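Local coordinates for protein topoisomerase IV subunit A (Escherichia coli, PDB 1ZVT) that forms part of the type II topoisomerase that decatenates DNA and relaxes supercoils, this C-terminal domain probably binding DNA and shaping substrate choice, at residues Gly122-Glu130 / Gln166-Lys174; Ala149-Phe159 / Asn173-Ala181. All coordinates share one frame; numbering follows the deposited sequence.

Following the chain from its N terminus, residues 122-130 come first: strand 123-124 is an outermost strand of the sheet that holds 47-51 and 55-59, and the loop after it leads into the next blade. Residues 149-159 follow, a hairpin at the centre of the blade beyond. The chain then returns as 166-174, whose pairing with 122-130 closes interaction 1 around that hairpin. Strand 173-174 joins the edge of the sheet of 97-101 and 106-111, and the segment after it folds back on the hairpin as interaction 2, closing a second, shorter loop of 13 residues. The two contacts therefore cross along the sequence. They share Asn173 and Lys174, and together link three successive blades of the pinwheel.

Interaction 1 (Gly122-Glu130 / Gln166-Lys174); sequences GKALITLPE and QLSKGKGNK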
loop_
_atom_site.group_PDB
_atom_site.type_symbol
_atom_site.label_atom_id
_atom_site.label_comp_id
_atom_site.label_asym_id
_atom_site.label_seq_id
_atom_site.Cartn_x
_atom_site.Cartn_y
_atom_site.Cartn_z
ATOM N N GLY A 122 -16.715 7.511 -2.217
ATOM C CA GLY A 122 -15.983 6.595 -1.311
ATOM C C GLY A 122 -15.985 7.044 0.140
ATOM O O GLY A 122 -16.909 7.760 0.592
ATOM N N LYS A 123 -14.946 6.632 0.862
ATOM C CA LYS A 123 -14.822 6.832 2.308
ATOM C C LYS A 123 -13.489 7.461 2.674
ATOM O O LYS A 123 -12.459 7.116 2.099
ATOM C CB LYS A 123 -14.972 5.468 3.012
ATOM C CG LYS A 123 -14.321 5.335 4.366
ATOM C CD LYS A 123 -14.510 3.935 4.938
ATOM C CE LYS A 123 -13.792 3.813 6.280
ATOM N NZ LYS A 123 -14.020 2.489 6.947
ATOM N N ALA A 124 -13.502 8.392 3.641
ATOM C CA ALA A 124 -12.257 8.895 4.212
ATOM C C ALA A 124 -11.684 7.785 5.075
ATOM O O ALA A 124 -12.246 7.464 6.123
ATOM C CB ALA A 124 -12.533 10.160 5.057
ATOM N N LEU A 125 -10.627 7.133 4.614
ATOM C CA LEU A 125 -10.144 5.939 5.312
ATOM C C LEU A 125 -8.956 6.270 6.199
ATOM O O LEU A 125 -8.924 5.885 7.367
ATOM C CB LEU A 125 -9.776 4.832 4.329
ATOM C CG LEU A 125 -8.952 3.646 4.835
ATOM C CD1 LEU A 125 -9.765 2.768 5.760
ATOM C CD2 LEU A 125 -8.429 2.840 3.622
ATOM N N ILE A 126 -7.960 6.933 5.623
ATOM C CA ILE A 126 -6.810 7.369 6.421
ATOM C C ILE A 126 -6.627 8.879 6.322
ATOM O O ILE A 126 -6.650 9.468 5.229
ATOM C CB ILE A 126 -5.516 6.572 6.112
ATOM C CG1 ILE A 126 -4.346 7.073 6.977
ATOM C CG2 ILE A 126 -5.185 6.601 4.620
ATOM C CD1 ILE A 126 -3.272 6.035 7.144
ATOM N N THR A 127 -6.527 9.511 7.482
ATOM C CA THR A 127 -6.372 10.938 7.542
ATOM C C THR A 127 -4.890 11.285 7.422
ATOM O O THR A 127 -4.068 10.789 8.191
ATOM C CB THR A 127 -6.946 11.468 8.854
ATOM O OG1 THR A 127 -8.293 11.009 8.956
ATOM C CG2 THR A 127 -6.911 12.981 8.893
ATOM N N LEU A 128 -4.565 12.127 6.447
ATOM C CA LEU A 128 -3.179 12.518 6.219
ATOM C C LEU A 128 -2.873 13.851 6.872
ATOM O O LEU A 128 -3.579 14.854 6.620
ATOM C CB LEU A 128 -2.901 12.654 4.733
ATOM C CG LEU A 128 -3.150 11.410 3.884
ATOM C CD1 LEU A 128 -2.909 11.754 2.432
ATOM C CD2 LEU A 128 -2.228 10.274 4.340
ATOM N N PRO A 129 -1.813 13.881 7.693
ATOM C CA PRO A 129 -1.233 15.157 8.162
ATOM C C PRO A 129 -0.788 16.054 7.028
ATOM O O PRO A 129 -0.737 15.622 5.891
ATOM C CB PRO A 129 -0.026 14.703 8.997
ATOM C CG PRO A 129 -0.459 13.359 9.524
ATOM C CD PRO A 129 -1.148 12.718 8.315
ATOM N N GLU A 130 -0.477 17.313 7.350
ATOM C CA GLU A 130 -0.105 18.294 6.353
ATOM C C GLU A 130 1.022 17.785 5.454
ATOM O O GLU A 130 2.088 17.396 5.942
ATOM C CB GLU A 130 0.326 19.592 7.043
ATOM C CG GLU A 130 0.468 20.748 6.080
ATOM C CD GLU A 130 1.031 21.992 6.743
ATOM O OE1 GLU A 130 1.509 21.909 7.902
ATOM O OE2 GLU A 130 0.998 23.057 6.090
ATOM N N GLN A 166 -5.940 -2.004 15.930
ATOM C CA GLN A 166 -6.888 -2.103 14.832
ATOM C C GLN A 166 -7.916 -0.971 14.882
ATOM O O GLN A 166 -8.466 -0.674 15.935
ATOM C CB GLN A 166 -7.568 -3.480 14.847
ATOM C CG GLN A 166 -8.573 -3.686 13.720
ATOM C CD GLN A 166 -9.024 -5.126 13.550
ATOM O OE1 GLN A 166 -8.573 -6.025 14.262
ATOM N NE2 GLN A 166 -9.907 -5.354 12.581
ATOM N N LEU A 167 -8.147 -0.333 13.741
ATOM C CA LEU A 167 -9.144 0.730 13.589
ATOM C C LEU A 167 -9.900 0.522 12.281
ATOM O O LEU A 167 -9.464 -0.263 11.429
ATOM C CB LEU A 167 -8.467 2.110 13.568
ATOM C CG LEU A 167 -7.769 2.596 14.843
ATOM C CD1 LEU A 167 -7.030 3.890 14.541
ATOM C CD2 LEU A 167 -8.751 2.770 16.045
ATOM N N SER A 168 -11.026 1.211 12.114
ATOM C CA SER A 168 -11.787 1.119 10.850
ATOM C C SER A 168 -11.491 2.318 9.967
ATOM O O SER A 168 -11.824 2.317 8.783
ATOM C CB SER A 168 -13.292 1.029 11.109
ATOM O OG SER A 168 -13.725 2.176 11.807
ATOM N N LYS A 169 -10.896 3.347 10.563
ATOM C CA LYS A 169 -10.489 4.555 9.854
ATOM C C LYS A 169 -9.753 5.493 10.813
ATOM O O LYS A 169 -9.686 5.226 12.028
ATOM C CB LYS A 169 -11.721 5.274 9.287
ATOM C CG LYS A 169 -12.661 5.794 10.382
ATOM C CD LYS A 169 -13.951 6.408 9.798
ATOM C CE LYS A 169 -14.740 7.135 10.880
ATOM N NZ LYS A 169 -14.815 6.382 12.183
ATOM N N GLY A 170 -9.233 6.595 10.271
ATOM C CA GLY A 170 -8.667 7.697 11.073
ATOM C C GLY A 170 -7.228 8.004 10.718
ATOM O O GLY A 170 -6.685 7.487 9.721
ATOM N N LYS A 171 -6.601 8.840 11.537
ATOM C CA LYS A 171 -5.176 9.119 11.371
ATOM C C LYS A 171 -4.354 7.874 11.672
ATOM O O LYS A 171 -3.303 7.653 11.053
ATOM C CB LYS A 171 -4.766 10.248 12.313
ATOM C CG LYS A 171 -3.298 10.627 12.271
ATOM C CD LYS A 171 -2.990 11.601 13.423
ATOM C CE LYS A 171 -1.562 12.126 13.384
ATOM N NZ LYS A 171 -1.327 13.167 14.451
ATOM N N GLY A 172 -4.836 7.059 12.614
ATOM C CA GLY A 172 -4.054 5.958 13.138
ATOM C C GLY A 172 -3.193 6.341 14.327
ATOM O O GLY A 172 -3.188 7.498 14.793
ATOM N N ASN A 173 -2.469 5.355 14.836
ATOM C CA ASN A 173 -1.582 5.571 15.972
ATOM C C ASN A 173 -0.138 5.556 15.473
ATOM O O ASN A 173 0.133 5.083 14.370
ATOM C CB ASN A 173 -1.801 4.467 16.995
ATOM C CG ASN A 173 -3.180 4.532 17.626
ATOM O OD1 ASN A 173 -3.488 5.481 18.348
ATOM N ND2 ASN A 173 -4.017 3.545 17.340
ATOM N N LYS A 174 0.783 6.083 16.276
ATOM C CA LYS A 174 2.175 6.183 15.873
ATOM C C LYS A 174 2.811 4.805 15.667
ATOM O O LYS A 174 2.760 3.926 16.549
ATOM C CB LYS A 174 2.969 6.974 16.929
ATOM C CG LYS A 174 4.361 7.371 16.460
ATOM C CD LYS A 174 5.064 8.274 17.483
ATOM C CE LYS A 174 4.398 9.644 17.556
ATOM N NZ LYS A 174 4.975 10.472 18.672
HETATM O O HOH W 1 -2.015 9.152 9.112
#
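Lys123 reaches across to Ser168 with an extended chain, its CG anti to the backbone N (chi1 155°), and its NZ donates to Ser168 O over 2.9 Å, approaching at a tilt to the carbonyl plane. The main polar partner of the same ammonium is the backbone O of Asp114, so two carbonyls hold it. On the way its CE passes Lys169 CB, the two side chains crossing at about a right angle. Next along the chain, backbone meets backbone in a single beta bridge between Ile126 and Gly170, the tight part of the contact. Gly170 N donates to Leu125 O at 3.0 Å, and Thr127 N returns a bond to Gly170 O, its N-H nearly in line (164°) but coming from above the carbonyl plane. Gly170 O also receives a CA-H...O contact from Ile126 CA at 3.3 Å. Leu125 CD1 approaches Ser168 O, and the same side chain touches Phe108 and Met100 of the neighbouring blade. The far end is looser and wetter: a water donates to both Thr127 O and Lys171 O, 2.8 Å from each, while Pro129 CG only grazes Lys171 CE at 4.2 Å. Lys171 turns instead to a cation-pi contact with Tyr106. Were Lys123 replaced by an alanine, the carbonyls of Ser168 and Asp114 would probably lose their shared donor and the flank of Lys169 its cover. Main-chain bonds thus hold two blade-connecting loops together near the surface, and the lysine ammonium adds a charged clasp between carbonyls of separate loops.

Interaction 2 (Ala149-Phe159 / Asn173-Ala181); sequences AITQAGRMLMF and NKIINIPSA
Ile176 sends CG1 anti to its backbone N (chi1 -179°) and continues almost fully extended, which drives CD1 into the hairpin, where it meets Thr151, Leu157 and Ala149. Thr151 complements it: with chi1 at 71° the hydroxyl lies between the backbone N and the carbonyl carbon, and the methyl CG2 is left to face the isoleucine. Thr151 CG2 and Ile176 CD1 are only 3.5 Å apart, tighter than usual for two methyl groups, and the side chains cross obliquely. The side chains of Ile178 and Thr151 slide past each other in opposite directions, Ile178 CD1 lying 4.0 Å from Thr151 CG2. Leu157 CB closes on Ile176 CD1 at 3.9 Å, and Ala149 CB touches both Ile176 CD1 and Ile175 CG2.

Strands 146-151 and 155-160 are the central antiparallel pair of a four-stranded blade of the beta-pinwheel, flanked by 190-196 and 230-231; the segment from Ile175 to Ile178 covers one face of their hairpin after leaving strand 173-174 of the preceding blade. A type I turn from Thr151 to Gly154 joins the strands, and Thr151 OG1 accepts a bond from Arg155 N at 2.9 Å, with a weak second one from Gly154 N. One side chain thereby serves both the turn and the hydrophobic seam. At the opposite end the Phe159 and Ile175 side chains cross at about a right angle, Phe159 CZ against Ile175 CG2 at 4.1 Å. Ile175 O lies at the ring edge, near its plane and 3.4 Å from Phe159 CE2, while Leu157 CD2 sits at the edge in plane and approaches Ile175 O, at 3.6 Å.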
loop_
_atom_site.group_PDB
_atom_site.type_symbol
_atom_site.label_atom_id
_atom_site.label_comp_id
_atom_site.label_asym_id
_atom_site.label_seq_id
_atom_site.Cartn_x
_atom_site.Cartn_y
_atom_site.Cartn_z
ATOM N N ALA A 149 9.715 -0.674 9.644
ATOM C CA ALA A 149 9.603 0.681 9.121
ATOM C C ALA A 149 10.987 1.233 8.909
ATOM O O ALA A 149 11.878 1.029 9.737
ATOM C CB ALA A 149 8.866 1.591 10.160
ATOM N N ILE A 150 11.174 1.945 7.797
ATOM C CA ILE A 150 12.449 2.602 7.496
ATOM C C ILE A 150 12.135 4.049 7.141
ATOM O O ILE A 150 11.291 4.298 6.285
ATOM C CB ILE A 150 13.172 1.955 6.269
ATOM C CG1 ILE A 150 13.334 0.435 6.510
ATOM C CG2 ILE A 150 14.527 2.663 6.021
ATOM C CD1 ILE A 150 13.948 -0.278 5.276
ATOM N N THR A 151 12.786 4.998 7.808
ATOM C CA THR A 151 12.524 6.415 7.529
ATOM C C THR A 151 13.422 7.007 6.436
ATOM O O THR A 151 14.475 6.438 6.096
ATOM C CB THR A 151 12.694 7.298 8.791
ATOM O OG1 THR A 151 14.077 7.393 9.144
ATOM C CG2 THR A 151 11.927 6.706 9.970
ATOM N N GLN A 152 13.030 8.188 5.953
ATOM C CA GLN A 152 13.781 8.918 4.935
ATOM C C GLN A 152 15.182 9.256 5.463
ATOM O O GLN A 152 16.151 9.304 4.700
ATOM C CB GLN A 152 12.990 10.181 4.604
ATOM C CG GLN A 152 13.543 11.115 3.584
ATOM C CD GLN A 152 12.689 12.368 3.464
ATOM O OE1 GLN A 152 13.217 13.484 3.362
ATOM N NE2 GLN A 152 11.359 12.196 3.511
ATOM N N ALA A 153 15.281 9.487 6.771
ATOM C CA ALA A 153 16.569 9.820 7.401
ATOM C C ALA A 153 17.462 8.594 7.554
ATOM O O ALA A 153 18.676 8.715 7.750
ATOM C CB ALA A 153 16.353 10.526 8.760
ATOM N N GLY A 154 16.866 7.412 7.452
ATOM C CA GLY A 154 17.592 6.148 7.525
ATOM C C GLY A 154 17.474 5.422 8.847
ATOM O O GLY A 154 18.356 4.641 9.201
ATOM N N ARG A 155 16.403 5.681 9.598
ATOM C CA ARG A 155 16.192 4.941 10.842
ATOM C C ARG A 155 15.299 3.742 10.597
ATOM O O ARG A 155 14.384 3.809 9.786
ATOM C CB ARG A 155 15.589 5.822 11.940
ATOM C CG ARG A 155 16.548 6.927 12.385
ATOM C CD ARG A 155 16.029 7.735 13.546
ATOM N NE ARG A 155 17.146 8.564 13.987
ATOM C CZ ARG A 155 17.473 9.722 13.426
ATOM N NH1 ARG A 155 16.741 10.226 12.436
ATOM N NH2 ARG A 155 18.547 10.374 13.850
ATOM N N MET A 156 15.575 2.650 11.308
ATOM C CA MET A 156 14.819 1.400 11.168
ATOM C C MET A 156 14.218 0.980 12.508
ATOM O O MET A 156 14.862 1.069 13.563
ATOM C CB MET A 156 15.712 0.267 10.632
ATOM C CG MET A 156 16.282 0.535 9.262
ATOM S SD MET A 156 17.248 -0.878 8.673
ATOM C CE MET A 156 16.180 -2.221 9.003
ATOM N N LEU A 157 12.970 0.536 12.467
ATOM C CA LEU A 157 12.316 0.008 13.671
ATOM C C LEU A 157 11.511 -1.209 13.294
ATOM O O LEU A 157 10.800 -1.175 12.297
ATOM C CB LEU A 157 11.361 1.053 14.269
ATOM C CG LEU A 157 10.625 0.663 15.566
ATOM C CD1 LEU A 157 11.577 0.521 16.738
ATOM C CD2 LEU A 157 9.548 1.675 15.922
ATOM N N MET A 158 11.605 -2.266 14.094
ATOM C CA MET A 158 10.815 -3.486 13.846
ATOM C C MET A 158 10.060 -3.866 15.124
ATOM O O MET A 158 10.635 -3.844 16.212
ATOM C CB MET A 158 11.700 -4.667 13.421
ATOM C CG MET A 158 10.893 -5.880 12.975
ATOM S SD MET A 158 11.950 -7.106 12.179
ATOM C CE MET A 158 12.755 -7.891 13.554
ATOM N N PHE A 159 8.785 -4.232 14.992
ATOM C CA PHE A 159 8.013 -4.754 16.130
ATOM C C PHE A 159 6.863 -5.598 15.582
ATOM O O PHE A 159 6.512 -5.457 14.407
ATOM C CB PHE A 159 7.485 -3.617 17.033
ATOM C CG PHE A 159 6.594 -2.627 16.319
ATOM C CD1 PHE A 159 5.241 -2.908 16.096
ATOM C CD2 PHE A 159 7.100 -1.394 15.911
ATOM C CE1 PHE A 159 4.420 -1.980 15.436
ATOM C CE2 PHE A 159 6.293 -0.473 15.244
ATOM C CZ PHE A 159 4.946 -0.768 15.019
ATOM N N ASN A 173 -2.469 5.355 14.836
ATOM C CA ASN A 173 -1.582 5.571 15.972
ATOM C C ASN A 173 -0.138 5.556 15.473
ATOM O O ASN A 173 0.133 5.083 14.370
ATOM C CB ASN A 173 -1.801 4.467 16.995
ATOM C CG ASN A 173 -3.180 4.532 17.626
ATOM O OD1 ASN A 173 -3.488 5.481 18.348
ATOM N ND2 ASN A 173 -4.017 3.545 17.340
ATOM N N LYS A 174 0.783 6.083 16.276
ATOM C CA LYS A 174 2.175 6.183 15.873
ATOM C C LYS A 174 2.811 4.805 15.667
ATOM O O LYS A 174 2.760 3.926 16.549
ATOM C CB LYS A 174 2.969 6.974 16.929
ATOM C CG LYS A 174 4.361 7.371 16.460
ATOM C CD LYS A 174 5.064 8.274 17.483
ATOM C CE LYS A 174 4.398 9.644 17.556
ATOM N NZ LYS A 174 4.975 10.472 18.672
ATOM N N ILE A 175 3.416 4.633 14.493
ATOM C CA ILE A 175 4.223 3.460 14.151
ATOM C C ILE A 175 5.680 3.731 14.536
ATOM O O ILE A 175 6.299 2.953 15.252
ATOM C CB ILE A 175 4.109 3.177 12.631
ATOM C CG1 ILE A 175 2.691 2.690 12.320
ATOM C CG2 ILE A 175 5.178 2.172 12.147
ATOM C CD1 ILE A 175 2.348 2.679 10.821
ATOM N N ILE A 176 6.206 4.855 14.054
ATOM C CA ILE A 176 7.581 5.248 14.301
ATOM C C ILE A 176 7.595 6.757 14.532
ATOM O O ILE A 176 6.833 7.488 13.899
ATOM C CB ILE A 176 8.490 4.805 13.108
ATOM C CG1 ILE A 176 9.956 5.175 13.347
ATOM C CG2 ILE A 176 8.004 5.417 11.795
ATOM C CD1 ILE A 176 10.940 4.468 12.413
ATOM N N ASN A 177 8.425 7.233 15.456
ATOM C CA ASN A 177 8.401 8.661 15.772
ATOM C C ASN A 177 9.141 9.494 14.746
ATOM O O ASN A 177 10.345 9.355 14.575
ATOM C CB ASN A 177 8.989 8.947 17.146
ATOM C CG ASN A 177 8.794 10.399 17.546
ATOM O OD1 ASN A 177 9.762 11.135 17.770
ATOM N ND2 ASN A 177 7.544 10.818 17.628
ATOM N N ILE A 178 8.391 10.318 14.040
ATOM C CA ILE A 178 8.947 11.316 13.131
ATOM C C ILE A 178 8.317 12.648 13.569
ATOM O O ILE A 178 7.094 12.783 13.583
ATOM C CB ILE A 178 8.590 10.992 11.675
ATOM C CG1 ILE A 178 9.064 9.552 11.338
ATOM C CG2 ILE A 178 9.223 12.025 10.713
ATOM C CD1 ILE A 178 8.650 9.066 9.994
ATOM N N PRO A 179 9.154 13.613 13.969
ATOM C CA PRO A 179 8.631 14.896 14.434
ATOM C C PRO A 179 7.695 15.498 13.384
ATOM O O PRO A 179 8.032 15.532 12.204
ATOM C CB PRO A 179 9.890 15.747 14.611
ATOM C CG PRO A 179 10.996 14.746 14.870
ATOM C CD PRO A 179 10.623 13.535 14.042
ATOM N N SER A 180 6.523 15.945 13.821
ATOM C CA SER A 180 5.468 16.301 12.879
ATOM C C SER A 180 5.802 17.495 12.007
ATOM O O SER A 180 5.438 17.544 10.828
ATOM C CB SER A 180 4.138 16.490 13.595
ATOM O OG SER A 180 4.234 17.525 14.550
ATOM N N ALA A 181 6.444 18.500 12.598
ATOM C CA ALA A 181 6.831 19.666 11.809
ATOM C C ALA A 181 7.874 19.299 10.745
ATOM O O ALA A 181 7.830 19.782 9.605
ATOM C CB ALA A 181 7.342 20.779 12.734
#